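Local structure of uncharacterized protein (Pseudomonas syringae pv. tomato, 3K4I) at residues Ile56-Val60 / Thr164-Gly168. The protein is of unknown function but belongs to the RraA-like family of alpha/beta proteins built round a mixed beta-sheet. Residues are numbered along the deposited sequence.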
ATOM      1  N   ILE C  56       1.918   8.271  24.071  1.00  5.54           N
ATOM      2  CA  ILE C  56       1.800   9.711  24.234  1.00  6.04           C
ATOM      3  C   ILE C  56       2.591  10.392  23.145  1.00  6.10           C
ATOM      4  O   ILE C  56       3.752  10.069  22.955  1.00  7.44           O
ATOM      5  CB  ILE C  56       2.389  10.098  25.616  1.00  7.14           C
ATOM      6  CG1 ILE C  56       1.682   9.301  26.719  1.00  9.07           C
ATOM      7  CG2 ILE C  56       2.331  11.592  25.824  1.00  8.94           C
ATOM      8  CD1 ILE C  56       0.116   9.498  26.792  1.00  8.47           C
ATOM      9  N   ALA C  57       1.973  11.349  22.460  1.00  6.26           N
ATOM     10  CA  ALA C  57       2.624  12.029  21.357  1.00  5.94           C
ATOM     11  C   ALA C  57       3.853  12.788  21.839  1.00  4.82           C
ATOM     12  O   ALA C  57       3.759  13.574  22.782  1.00  6.14           O
ATOM     13  CB  ALA C  57       1.648  13.013  20.688  1.00  7.87           C
ATOM     14  N   PHE C  58       4.977  12.582  21.150  1.00  2.35           N
ATOM     15  CA  PHE C  58       6.147  13.399  21.283  1.00  2.37           C
ATOM     16  C   PHE C  58       6.329  13.950  19.869  1.00  2.80           C
ATOM     17  O   PHE C  58       6.515  13.163  18.930  1.00  3.87           O
ATOM     18  CB  PHE C  58       7.358  12.538  21.654  1.00  4.79           C
ATOM     19  CG  PHE C  58       8.638  13.307  21.733  1.00  6.17           C
ATOM     20  CD1 PHE C  58       9.126  13.705  22.981  1.00  6.47           C
ATOM     21  CD2 PHE C  58       9.328  13.690  20.569  1.00  6.18           C
ATOM     22  CE1 PHE C  58      10.296  14.422  23.102  1.00  6.93           C
ATOM     23  CE2 PHE C  58      10.513  14.445  20.664  1.00  6.30           C
ATOM     24  CZ  PHE C  58      11.006  14.792  21.949  1.00  5.82           C
ATOM     25  N   THR C  59       6.195  15.259  19.736  1.00  3.35           N
ATOM     26  CA  THR C  59       6.095  15.885  18.408  1.00  4.93           C
ATOM     27  C   THR C  59       7.440  16.348  17.865  1.00  5.48           C
ATOM     28  O   THR C  59       8.328  16.796  18.609  1.00  5.31           O
ATOM     29  CB  THR C  59       5.117  17.067  18.426  1.00  5.08           C
ATOM     30  OG1 THR C  59       5.475  17.988  19.469  1.00  6.74           O
ATOM     31  CG2 THR C  59       3.689  16.595  18.675  1.00  8.28           C
ATOM     32  N   VAL C  60       7.592  16.244  16.553  1.00  5.27           N
ATOM     33  CA  VAL C  60       8.836  16.647  15.890  1.00  4.84           C
ATOM     34  C   VAL C  60       8.403  17.427  14.658  1.00  3.26           C
ATOM     35  O   VAL C  60       7.610  16.916  13.856  1.00  4.96           O
ATOM     36  CB  VAL C  60       9.616  15.394  15.417  1.00  5.18           C
ATOM     37  CG1 VAL C  60      10.952  15.811  14.794  1.00  6.26           C
ATOM     38  CG2 VAL C  60       9.822  14.410  16.591  1.00  6.60           C
ATOM     39  N   THR C 164      -4.725  19.214  14.870  1.00  8.08           N
ATOM     40  CA  THR C 164      -3.696  19.648  15.774  1.00  7.86           C
ATOM     41  C   THR C 164      -3.275  18.470  16.666  1.00  9.07           C
ATOM     42  O   THR C 164      -4.142  17.751  17.164  1.00  9.87           O
ATOM     43  CB  THR C 164      -4.216  20.818  16.634  1.00  8.59           C
ATOM     44  OG1 THR C 164      -4.295  21.987  15.804  1.00 17.76           O
ATOM     45  CG2 THR C 164      -3.280  21.085  17.835  1.00 17.88           C
ATOM     46  N   ILE C 165      -1.962  18.280  16.813  1.00  7.67           N
ATOM     47  CA  ILE C 165      -1.365  17.298  17.749  1.00  7.53           C
ATOM     48  C   ILE C 165      -0.518  18.120  18.712  1.00  7.56           C
ATOM     49  O   ILE C 165       0.414  18.854  18.310  1.00  7.68           O
ATOM     50  CB  ILE C 165      -0.455  16.228  17.071  1.00  8.15           C
ATOM     51  CG1 ILE C 165      -1.214  15.430  15.994  1.00 13.70           C
ATOM     52  CG2 ILE C 165       0.099  15.277  18.109  1.00 13.05           C
ATOM     53  CD1 ILE C 165      -0.977  15.933  14.575  1.00 10.87           C
ATOM     54  N   GLN C 166      -0.884  18.049  19.984  1.00  8.87           N
ATOM     55  CA  GLN C 166      -0.103  18.646  21.051  1.00  8.28           C
ATOM     56  C   GLN C 166       0.742  17.556  21.715  1.00  7.73           C
ATOM     57  O   GLN C 166       0.285  16.417  21.860  1.00  6.90           O
ATOM     58  CB  GLN C 166      -1.043  19.224  22.115  1.00  9.40           C
ATOM     59  CG  GLN C 166      -1.863  20.429  21.688  1.00 17.73           C
ATOM     60  CD  GLN C 166      -1.057  21.703  21.677  1.00 12.08           C
ATOM     61  OE1 GLN C 166       0.139  21.701  21.960  1.00 18.19           O
ATOM     62  NE2 GLN C 166      -1.710  22.815  21.328  1.00 18.91           N
ATOM     63  N   PRO C 167       1.981  17.909  22.109  1.00  7.40           N
ATOM     64  CA  PRO C 167       2.775  17.000  22.944  1.00  6.62           C
ATOM     65  C   PRO C 167       1.914  16.531  24.110  1.00  6.95           C
ATOM     66  O   PRO C 167       1.326  17.353  24.840  1.00  7.72           O
ATOM     67  CB  PRO C 167       3.904  17.882  23.474  1.00  7.20           C
ATOM     68  CG  PRO C 167       3.964  19.074  22.515  1.00 11.05           C
ATOM     69  CD  PRO C 167       2.572  19.261  22.007  1.00  7.32           C
ATOM     70  N   GLY C 168       1.860  15.220  24.290  1.00  6.79           N
ATOM     71  CA  GLY C 168       1.083  14.654  25.412  1.00  6.53           C
ATOM     72  C   GLY C 168      -0.259  14.074  24.986  1.00  6.37           C
ATOM     73  O   GLY C 168      -0.933  13.384  25.760  1.00  8.12           O
TER
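In the RraA-like fold of this protein, the long strand 53-63 of the central mixed sheet is met by a loop, 166-168, that leaves the small hairpin of strands 158-160 and 163-165 and leads into strand 170-174, an antiparallel neighbour of 53-63. The contact therefore lies where the chain, returning from the hairpin, joins the sheet, and T59, G168 and A57 carry most of it. A57 and T59, two residues apart on the strand, both direct their CA-CB bonds toward the loop, whereas F58 between them faces away and packs on V154 of strand 150-154. A57 CB lies 3.8 Å from I165 CG2 and T59 CG2 3.9 Å from the same methyl, so I165 CG2 gives the two strand residues a shared apolar partner. The hydroxyl of T59 hydrogen-bonds to the carbonyl of V156, and its OG1 also touches the proline ring, 3.6 Å from P167 CG. At the loop's end the backbones come together: A57 and G168 have their CA atoms 5.1 Å apart, and G168 N donates a hydrogen bond to A57 O (2.9 Å, 162° at the hydrogen). The next residue, D169, makes a backbone hydrogen bond with A57, continuing the pairing into strand 170-174. G168 adopts positive phi (103/-11), a conformation in which a CB would collide with the carbonyl oxygen of P167, reason enough for a glycine here. The CG2 methyl of I56 packs against the backbone of G168, 3.3 Å from G168 CA.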